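Local atomic coordinates of penicillin-binding protein 1A (Mycobacterium tuberculosis, PDB entry 5CXW), a protein that builds cross-linked peptidoglycan for the cell wall, polymerising glycan strands and joining their peptides through the penicillin-sensitive transpeptidase domain present here. Residues A[9-14]-A[31-36]; A[65-70]-A[228-233]; A[100-105]-A[176-181]; A[313-318]-A[354-359]. All blocks are in the same frame, centred on the assembly; numbering follows the deposited sequence.

Contact 1: A[9-14]-A[31-36]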
# COMPACT_ATOMS: atom_id res chain seq x y z
N ARG A 9 -10.99 -18.25 -1.78
CA ARG A 9 -10.38 -18.36 -3.09
C ARG A 9 -8.86 -18.18 -3.01
O ARG A 9 -8.11 -18.87 -3.68
CB ARG A 9 -11.01 -17.38 -4.11
CG ARG A 9 -12.31 -17.93 -4.71
CD ARG A 9 -13.29 -16.90 -5.27
NE ARG A 9 -12.75 -16.00 -6.31
CZ ARG A 9 -13.46 -15.04 -6.94
NH1 ARG A 9 -12.87 -14.26 -7.86
NH2 ARG A 9 -14.75 -14.83 -6.67
N GLN A 10 -8.41 -17.24 -2.19
CA GLN A 10 -6.96 -17.06 -2.00
C GLN A 10 -6.31 -18.18 -1.21
O GLN A 10 -5.19 -18.58 -1.50
CB GLN A 10 -6.67 -15.73 -1.33
CG GLN A 10 -6.99 -14.50 -2.16
CD GLN A 10 -6.25 -14.55 -3.47
OE1 GLN A 10 -5.07 -14.75 -3.50
NE2 GLN A 10 -6.98 -14.46 -4.56
N VAL A 11 -7.01 -18.73 -0.24
CA VAL A 11 -6.52 -19.87 0.49
C VAL A 11 -6.36 -21.10 -0.43
O VAL A 11 -5.35 -21.78 -0.39
CB VAL A 11 -7.44 -20.20 1.70
CG1 VAL A 11 -7.06 -21.54 2.37
CG2 VAL A 11 -7.40 -19.12 2.75
N THR A 12 -7.37 -21.37 -1.25
CA THR A 12 -7.30 -22.45 -2.21
C THR A 12 -6.14 -22.31 -3.16
O THR A 12 -5.38 -23.26 -3.36
CB THR A 12 -8.56 -22.54 -3.03
OG1 THR A 12 -9.64 -22.81 -2.15
CG2 THR A 12 -8.48 -23.65 -4.08
N ARG A 13 -5.97 -21.11 -3.70
CA ARG A 13 -4.88 -20.84 -4.61
C ARG A 13 -3.55 -21.16 -3.92
O ARG A 13 -2.68 -21.79 -4.51
CB ARG A 13 -4.92 -19.36 -5.03
CG ARG A 13 -4.09 -18.95 -6.24
CD ARG A 13 -3.73 -17.43 -6.24
NE ARG A 13 -2.46 -17.35 -5.56
CZ ARG A 13 -2.23 -17.15 -4.25
NH1 ARG A 13 -3.18 -16.84 -3.32
NH2 ARG A 13 -0.96 -17.25 -3.86
N GLU A 14 -3.40 -20.73 -2.69
CA GLU A 14 -2.12 -20.94 -1.97
C GLU A 14 -1.88 -22.44 -1.65
O GLU A 14 -0.75 -22.96 -1.73
CB GLU A 14 -2.13 -20.12 -0.69
CG GLU A 14 -0.83 -20.12 0.06
CD GLU A 14 -0.85 -19.13 1.21
OE1 GLU A 14 -1.29 -17.99 1.00
OE2 GLU A 14 -0.43 -19.43 2.31
N LEU A 31 -8.81 -31.49 4.22
CA LEU A 31 -7.76 -30.85 4.99
C LEU A 31 -8.36 -29.94 6.01
O LEU A 31 -9.34 -29.28 5.73
CB LEU A 31 -6.85 -30.03 4.09
CG LEU A 31 -6.08 -30.87 3.07
CD1 LEU A 31 -5.16 -29.97 2.32
CD2 LEU A 31 -5.34 -32.00 3.80
N VAL A 32 -7.73 -29.86 7.16
CA VAL A 32 -8.10 -28.90 8.17
C VAL A 32 -7.12 -27.75 8.09
O VAL A 32 -5.94 -27.89 8.38
CB VAL A 32 -8.10 -29.54 9.57
CG1 VAL A 32 -8.33 -28.47 10.64
CG2 VAL A 32 -9.12 -30.69 9.59
N VAL A 33 -7.61 -26.61 7.64
CA VAL A 33 -6.75 -25.46 7.31
C VAL A 33 -6.99 -24.35 8.32
O VAL A 33 -8.14 -24.09 8.70
CB VAL A 33 -7.05 -24.95 5.90
CG1 VAL A 33 -6.16 -23.74 5.55
CG2 VAL A 33 -6.93 -26.08 4.89
N THR A 34 -5.92 -23.83 8.89
CA THR A 34 -5.98 -22.66 9.73
C THR A 34 -5.44 -21.50 8.90
O THR A 34 -4.37 -21.58 8.35
CB THR A 34 -5.08 -22.83 10.98
OG1 THR A 34 -5.46 -24.04 11.70
CG2 THR A 34 -5.25 -21.66 11.92
N THR A 35 -6.22 -20.43 8.79
CA THR A 35 -5.80 -19.29 8.03
C THR A 35 -5.16 -18.30 8.94
O THR A 35 -5.22 -18.38 10.16
CB THR A 35 -6.93 -18.59 7.25
OG1 THR A 35 -7.69 -17.82 8.18
CG2 THR A 35 -7.81 -19.54 6.47
N THR A 36 -4.56 -17.30 8.31
CA THR A 36 -3.89 -16.22 9.03
C THR A 36 -4.83 -15.11 9.49
O THR A 36 -4.41 -14.22 10.24
CB THR A 36 -2.84 -15.58 8.13
OG1 THR A 36 -3.43 -15.21 6.88
CG2 THR A 36 -1.67 -16.49 7.87
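Both methyls of V11 are used against strand 32-35, one for each of two residues that lie two apart on it. CG1 of V11 meets CG1 of V33 tip to tip at 4.0 Å, while CG2 of V11 lies 3.8 Å from CG2 of T35, whose side chain crosses that of V11 at about a right angle. With CG1 anti to the backbone N (chi1 171°), that methyl is aimed at V33 and CG2 at T35. V33 points at the helix; T35, two residues on, lies on the same face of the strand and reaches V11 with its methyl. Both are beta-branched, a shape that suits an extended backbone.

Polar bonds lie beside this patch. T35 bonds through OG1 to the backbone N of I37. E14, one turn beyond Q10 on the helix, accepts from the backbone N atoms of F232 and V233 with its two carboxylate oxygens, tying helix 2-19 to the start of strand 233-237, the middle strand of the three-stranded antiparallel sheet.

With about 97 Å² buried and methyl groups alone meeting, the contact itself is nonspecific apolar packing, and the position of the helix is probably set more by the bonds of E14 to F232 and V233.

Contact 2: A[65-70]-A[228-233]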
# COMPACT_ATOMS: atom_id res chain seq x y z
N VAL A 65 -6.49 -4.57 2.62
CA VAL A 65 -5.61 -5.68 3.00
C VAL A 65 -4.72 -5.26 4.15
O VAL A 65 -4.11 -4.18 4.09
CB VAL A 65 -4.74 -6.13 1.82
CG1 VAL A 65 -3.87 -7.33 2.24
CG2 VAL A 65 -5.62 -6.52 0.66
N SER A 66 -4.69 -6.07 5.23
CA SER A 66 -3.86 -5.82 6.36
C SER A 66 -2.89 -7.00 6.52
O SER A 66 -3.37 -8.19 6.54
CB SER A 66 -4.70 -5.73 7.63
OG SER A 66 -5.63 -4.65 7.56
N ILE A 67 -1.61 -6.68 6.64
CA ILE A 67 -0.55 -7.68 6.78
C ILE A 67 0.28 -7.44 8.04
O ILE A 67 0.58 -6.29 8.41
CB ILE A 67 0.35 -7.60 5.53
CG1 ILE A 67 -0.43 -8.25 4.35
CG2 ILE A 67 1.66 -8.37 5.73
CD1 ILE A 67 0.20 -8.07 3.02
N ASP A 68 0.60 -8.54 8.72
CA ASP A 68 1.51 -8.55 9.86
C ASP A 68 2.97 -8.39 9.39
O ASP A 68 3.52 -9.30 8.76
CB ASP A 68 1.32 -9.85 10.62
CG ASP A 68 2.12 -9.92 11.91
OD1 ASP A 68 3.00 -9.08 12.14
OD2 ASP A 68 1.79 -10.88 12.68
N PRO A 69 3.62 -7.24 9.67
CA PRO A 69 5.00 -7.10 9.24
C PRO A 69 6.00 -8.08 9.83
O PRO A 69 7.12 -8.26 9.30
CB PRO A 69 5.35 -5.64 9.68
CG PRO A 69 4.01 -4.94 9.76
CD PRO A 69 3.17 -6.03 10.39
N HIS A 70 5.63 -8.68 10.97
CA HIS A 70 6.52 -9.67 11.59
C HIS A 70 6.72 -10.93 10.75
O HIS A 70 7.71 -11.68 10.95
CB HIS A 70 6.06 -10.06 12.98
CG HIS A 70 5.79 -8.91 13.89
ND1 HIS A 70 4.80 -8.94 14.86
CD2 HIS A 70 6.42 -7.74 14.05
CE1 HIS A 70 4.80 -7.80 15.52
NE2 HIS A 70 5.78 -7.05 15.05
N HIS A 228 8.64 -10.36 4.06
CA HIS A 228 8.08 -11.72 4.15
C HIS A 228 7.02 -11.87 3.11
O HIS A 228 6.13 -11.05 3.03
CB HIS A 228 7.49 -12.03 5.54
CG HIS A 228 8.40 -11.81 6.71
ND1 HIS A 228 9.18 -12.80 7.25
CD2 HIS A 228 8.65 -10.71 7.46
CE1 HIS A 228 9.86 -12.32 8.28
NE2 HIS A 228 9.54 -11.06 8.43
N PRO A 229 7.05 -12.96 2.32
CA PRO A 229 5.98 -13.15 1.31
C PRO A 229 4.59 -13.19 1.96
O PRO A 229 4.42 -13.83 3.01
CB PRO A 229 6.30 -14.52 0.68
CG PRO A 229 7.76 -14.62 0.87
CD PRO A 229 8.09 -14.02 2.20
N PRO A 230 3.65 -12.46 1.40
CA PRO A 230 2.31 -12.51 2.00
C PRO A 230 1.71 -13.89 1.88
O PRO A 230 1.90 -14.55 0.87
CB PRO A 230 1.48 -11.48 1.20
CG PRO A 230 2.41 -10.75 0.38
CD PRO A 230 3.76 -11.44 0.36
N HIS A 231 0.99 -14.30 2.90
CA HIS A 231 0.35 -15.63 2.86
C HIS A 231 -0.85 -15.66 3.74
O HIS A 231 -0.95 -14.89 4.72
CB HIS A 231 1.38 -16.68 3.28
CG HIS A 231 1.85 -16.51 4.66
ND1 HIS A 231 2.80 -15.57 5.00
CD2 HIS A 231 1.46 -17.10 5.82
CE1 HIS A 231 3.00 -15.62 6.31
NE2 HIS A 231 2.23 -16.56 6.82
N PHE A 232 -1.75 -16.56 3.39
CA PHE A 232 -3.05 -16.72 3.99
C PHE A 232 -3.17 -18.01 4.85
O PHE A 232 -4.08 -18.12 5.64
CB PHE A 232 -4.14 -16.82 2.89
CG PHE A 232 -4.38 -15.58 2.10
CD1 PHE A 232 -3.52 -15.26 1.03
CD2 PHE A 232 -5.43 -14.70 2.41
CE1 PHE A 232 -3.71 -14.07 0.30
CE2 PHE A 232 -5.61 -13.54 1.66
CZ PHE A 232 -4.76 -13.25 0.61
N VAL A 233 -2.26 -18.94 4.66
CA VAL A 233 -2.33 -20.26 5.31
C VAL A 233 -1.29 -20.30 6.43
O VAL A 233 -0.08 -20.12 6.21
CB VAL A 233 -2.08 -21.39 4.34
CG1 VAL A 233 -1.98 -22.70 5.12
CG2 VAL A 233 -3.18 -21.47 3.25
O HOH W 1 10.29 -9.12 10.38
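The imidazole of H228 packs against the backbone of the turn that follows strand 60-67, with one face turned to the carbonyl O of H70. That O lies 3.2 Å from NE2 of H228, at too poor an angle for a hydrogen bond. The O of P69 approaches the same ring obliquely, 3.4 Å from CD2. With CG beside its backbone N (chi1 -54°), H228 sends the ring toward these carbonyls.

A water lies at the ring edge, in its plane, 2.9 Å from NE2 of H228; it also donates a weak bond to the O of P69, so bridging the segments.

The turn is an Asx turn: OD1 of D68 accepts from the backbone N of H70 at 2.9 Å, met from above the carboxylate plane, while OD2 forms a salt bridge with R75 on strand 74-78, the next strand of the five-stranded transpeptidase sheet. P69, with its fixed phi, fits the middle of this turn.

Apolar contact is confined to I67, whose CD1 lies 4.1 Å from CB of P230. Both side chains touch S216 of helix 211-222. Farther along the loop, ND1 of H231 donates an almost straight bond (172°) to the O of P229, in the plane of both ring and carbonyl.

Contact 3: A[100-105]-A[176-181]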
# COMPACT_ATOMS: atom_id res chain seq x y z
N LYS A 100 4.98 7.21 -4.18
CA LYS A 100 6.13 8.07 -3.98
C LYS A 100 7.13 7.51 -2.96
O LYS A 100 8.32 7.86 -3.00
CB LYS A 100 5.72 9.49 -3.50
CG LYS A 100 5.04 10.30 -4.58
CD LYS A 100 4.54 11.64 -4.10
CE LYS A 100 3.83 12.30 -5.25
NZ LYS A 100 3.19 13.49 -4.80
N VAL A 101 6.63 6.75 -1.99
CA VAL A 101 7.48 6.21 -0.93
C VAL A 101 8.58 5.38 -1.53
O VAL A 101 9.67 5.29 -0.97
CB VAL A 101 6.72 5.42 0.18
CG1 VAL A 101 5.64 6.27 0.76
CG2 VAL A 101 6.22 4.08 -0.33
N PHE A 102 8.34 4.76 -2.70
CA PHE A 102 9.40 3.94 -3.31
C PHE A 102 10.48 4.77 -3.96
O PHE A 102 11.64 4.34 -4.01
CB PHE A 102 8.79 2.89 -4.28
CG PHE A 102 7.78 2.06 -3.59
CD1 PHE A 102 8.13 1.33 -2.45
CD2 PHE A 102 6.46 2.05 -3.98
CE1 PHE A 102 7.18 0.60 -1.74
CE2 PHE A 102 5.51 1.31 -3.27
CZ PHE A 102 5.87 0.60 -2.14
N ALA A 103 10.12 5.96 -4.46
CA ALA A 103 11.14 6.91 -4.88
C ALA A 103 11.98 7.35 -3.70
O ALA A 103 13.19 7.56 -3.79
CB ALA A 103 10.56 8.10 -5.60
N LEU A 104 11.36 7.53 -2.55
CA LEU A 104 12.12 7.91 -1.36
C LEU A 104 13.04 6.80 -0.87
O LEU A 104 14.22 7.04 -0.54
CB LEU A 104 11.16 8.34 -0.28
CG LEU A 104 11.79 8.90 0.99
CD1 LEU A 104 12.75 10.03 0.79
CD2 LEU A 104 10.72 9.31 1.98
N VAL A 105 12.55 5.56 -0.92
CA VAL A 105 13.42 4.43 -0.68
C VAL A 105 14.64 4.48 -1.57
O VAL A 105 15.79 4.36 -1.11
CB VAL A 105 12.72 3.05 -0.85
CG1 VAL A 105 13.71 1.93 -0.74
CG2 VAL A 105 11.64 2.84 0.22
N ALA A 176 10.93 -3.92 -2.20
CA ALA A 176 10.05 -3.78 -1.02
C ALA A 176 8.97 -4.83 -0.95
O ALA A 176 8.46 -5.07 0.13
CB ALA A 176 9.44 -2.39 -0.97
N GLY A 177 8.66 -5.48 -2.10
CA GLY A 177 7.61 -6.49 -2.20
C GLY A 177 6.52 -6.21 -3.19
O GLY A 177 5.55 -6.98 -3.22
N ILE A 178 6.59 -5.15 -4.00
CA ILE A 178 5.64 -5.02 -5.11
C ILE A 178 5.92 -6.15 -6.05
O ILE A 178 7.04 -6.31 -6.54
CB ILE A 178 5.70 -3.64 -5.81
CG1 ILE A 178 5.46 -2.47 -4.82
CG2 ILE A 178 4.75 -3.63 -6.96
CD1 ILE A 178 4.12 -2.52 -4.10
N ALA A 179 4.95 -7.05 -6.26
CA ALA A 179 5.26 -8.28 -7.00
C ALA A 179 5.63 -7.93 -8.43
O ALA A 179 5.14 -6.94 -8.98
CB ALA A 179 4.06 -9.22 -7.03
N SER A 180 6.50 -8.75 -9.00
CA SER A 180 7.00 -8.59 -10.36
C SER A 180 5.97 -8.97 -11.44
O SER A 180 6.15 -8.59 -12.60
CB SER A 180 8.24 -9.46 -10.58
OG SER A 180 9.29 -8.82 -9.88
N SER A 181 4.96 -9.73 -11.05
CA SER A 181 3.87 -10.12 -11.91
C SER A 181 2.64 -10.46 -11.11
O SER A 181 2.72 -10.76 -9.91
CB SER A 181 4.29 -11.34 -12.76
OG SER A 181 4.53 -12.44 -11.89
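F102 holds its CG beside the backbone N and anti to the carbonyl carbon (chi1 -55°), and this sends the ring away from helix 100-109 toward A176 and I178. I178 uses the equivalent first torsion, and chi2 of -59° then folds CD1 round, leaving both CG1 and CD1 beside the far end of the phenyl ring.

The ring presents different carbons to its two partners. CE1 of F102 lies 3.8 Å from CB of A176, and CZ of F102 is 4.1 Å from CD1 of I178; CG1 of I178 is equally near to CE2 and CZ of F102. Both approaches are oblique to the ring. V101 places its CG2 over the centre of one ring face, 3.8 Å above the plane, and the ring of F99 meets that of F102 edge-to-face.

A176 and I178 lie on either side of G177, where the chain leaves helix 165-176. G177 has positive phi and forms a Schellman motif, in which a side chain would press against the preceding carbonyl O; the turn it permits lets both neighbours point at F102. Alanine is small enough to admit the ring, whereas isoleucine extends to meet it.

K100 is the lysine of the probable SxxK motif of the transpeptidase family. It bonds to S150 and N152 and weakly to S97, the probable acyl-ester serine, whose side chain lies about 10 Å from that of F102. What meets here is only an aromatic ring and aliphatic groups, all buried, so the contact packs the helix following the serine against the end of helix 165-176 without polar bonds between them.

Contact 4: A[313-318]-A[354-359]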
# COMPACT_ATOMS: atom_id res chain seq x y z
N PRO A 313 4.35 -0.85 13.60
CA PRO A 313 5.28 -1.98 13.45
C PRO A 313 4.59 -3.36 13.42
O PRO A 313 5.20 -4.36 12.99
CB PRO A 313 6.19 -1.83 14.69
CG PRO A 313 6.11 -0.36 15.01
CD PRO A 313 4.71 0.03 14.73
N SER A 314 3.34 -3.44 13.85
CA SER A 314 2.61 -4.69 13.99
C SER A 314 1.47 -4.89 12.97
O SER A 314 0.88 -5.94 12.95
CB SER A 314 2.10 -4.82 15.42
OG SER A 314 3.22 -5.01 16.31
N LEU A 315 1.20 -3.91 12.10
CA LEU A 315 0.14 -4.04 11.12
C LEU A 315 0.28 -3.02 10.03
O LEU A 315 0.46 -1.84 10.28
CB LEU A 315 -1.26 -3.97 11.74
CG LEU A 315 -2.36 -4.57 10.87
CD1 LEU A 315 -2.22 -6.09 10.74
CD2 LEU A 315 -3.68 -4.25 11.56
N SER A 316 0.24 -3.51 8.78
CA SER A 316 0.28 -2.65 7.60
C SER A 316 -0.97 -2.82 6.82
O SER A 316 -1.33 -3.94 6.43
CB SER A 316 1.47 -3.04 6.69
OG SER A 316 1.41 -2.25 5.48
N THR A 317 -1.69 -1.72 6.60
CA THR A 317 -2.99 -1.78 5.94
C THR A 317 -3.03 -0.82 4.72
O THR A 317 -2.66 0.37 4.81
CB THR A 317 -4.14 -1.43 6.90
OG1 THR A 317 -4.15 -2.37 8.00
CG2 THR A 317 -5.51 -1.51 6.18
N ALA A 318 -3.46 -1.38 3.59
CA ALA A 318 -3.69 -0.63 2.38
C ALA A 318 -5.21 -0.58 2.10
O ALA A 318 -5.90 -1.58 2.19
CB ALA A 318 -3.00 -1.30 1.20
N GLY A 354 -9.60 -0.56 15.02
CA GLY A 354 -10.27 -1.79 15.38
C GLY A 354 -9.37 -3.01 15.52
O GLY A 354 -9.54 -3.83 16.44
N ALA A 355 -8.47 -3.19 14.55
CA ALA A 355 -7.61 -4.35 14.53
C ALA A 355 -6.63 -4.33 15.67
O ALA A 355 -6.28 -5.40 16.18
CB ALA A 355 -6.86 -4.41 13.20
N LEU A 356 -6.20 -3.14 16.09
CA LEU A 356 -5.16 -2.99 17.11
C LEU A 356 -5.72 -2.67 18.52
O LEU A 356 -4.95 -2.60 19.49
CB LEU A 356 -4.23 -1.86 16.70
CG LEU A 356 -3.49 -2.13 15.39
CD1 LEU A 356 -2.59 -0.97 15.07
CD2 LEU A 356 -2.67 -3.40 15.56
N LYS A 357 -7.04 -2.51 18.61
CA LYS A 357 -7.71 -2.25 19.87
C LYS A 357 -7.29 -3.31 20.91
O LYS A 357 -7.28 -4.49 20.63
CB LYS A 357 -9.22 -2.27 19.71
CG LYS A 357 -9.91 -1.80 20.98
CD LYS A 357 -11.40 -1.72 20.75
CE LYS A 357 -12.03 -1.10 21.95
NZ LYS A 357 -13.51 -1.05 21.78
N GLY A 358 -6.90 -2.84 22.09
CA GLY A 358 -6.49 -3.69 23.17
C GLY A 358 -5.01 -4.01 23.16
O GLY A 358 -4.55 -4.73 24.05
N THR A 359 -4.24 -3.52 22.19
CA THR A 359 -2.82 -3.68 22.16
C THR A 359 -2.14 -2.37 22.53
O THR A 359 -2.64 -1.34 22.25
CB THR A 359 -2.30 -4.13 20.81
OG1 THR A 359 -2.38 -3.06 19.85
CG2 THR A 359 -3.13 -5.38 20.28
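L315 of strand 315-323 faces the C-terminal part of helix 343-356, and its CA comes nearest that of L356, 8.1 Å away. The side chain of L315 divides its contacts between two consecutive residues there. Its CD2 branch reaches CB of A355 at 3.6 Å, while nearer the backbone its CB lies 4.1 Å from CD2 of L356. The CG of L315 is anti to the backbone N (chi1 -160°), some way from a perfectly staggered position, and this carries the branched end over to A355. L356 has an extended side chain, chi2 close to 180°, that lets CD2 span the gap to the base of L315. Alanine leaves room for the CD2 tip of L315, while the leucine at 356 reaches the CB of L315 with its CD2 methyl.

Past L356 the chain reverses in a type II beta turn, with G358 at the position of positive phi, where a side chain would meet the carbonyl O of K357. The O of L356 is gripped twice by T359, by its backbone N at 2.9 Å and by its OG1 at 2.6 Å, the hydroxyl coming in the carbonyl plane on a lone pair.

L315 also touches M352, one turn earlier on helix 343-356, and L356 packs on T312 of strand 303-312. Strand 315-323 belongs to the five-stranded antiparallel sheet of the transpeptidase domain, with helix 343-356 on one face and helix 211-222 on the other, where S316 bonds through OG to the O of A215.

How the contacts relate
Contacts 1, 2 and 4 form a chain of neighbours: centres lie about 13 Å apart from 1 to 2 and from 2 to 4, against 22 Å from 1 to 4. Contact 1 joins contact 2 where residues 228-233 lead into the three-stranded sheet. Contacts 2 and 4 share the five-stranded sheet, on its adjacent strands 60-67 and 315-323, joined by hydrogen bonds between S66 OG and T317 OG1 and between I67 N and S316 O. Contact 3, about 16 Å from contact 2, is nested along the chain in the loop that contact 2 closes. Contacts 1, 2 and 4 follow in series, linking the N-terminal part to the transpeptidase sheet, while contact 3 lies nearest the active site.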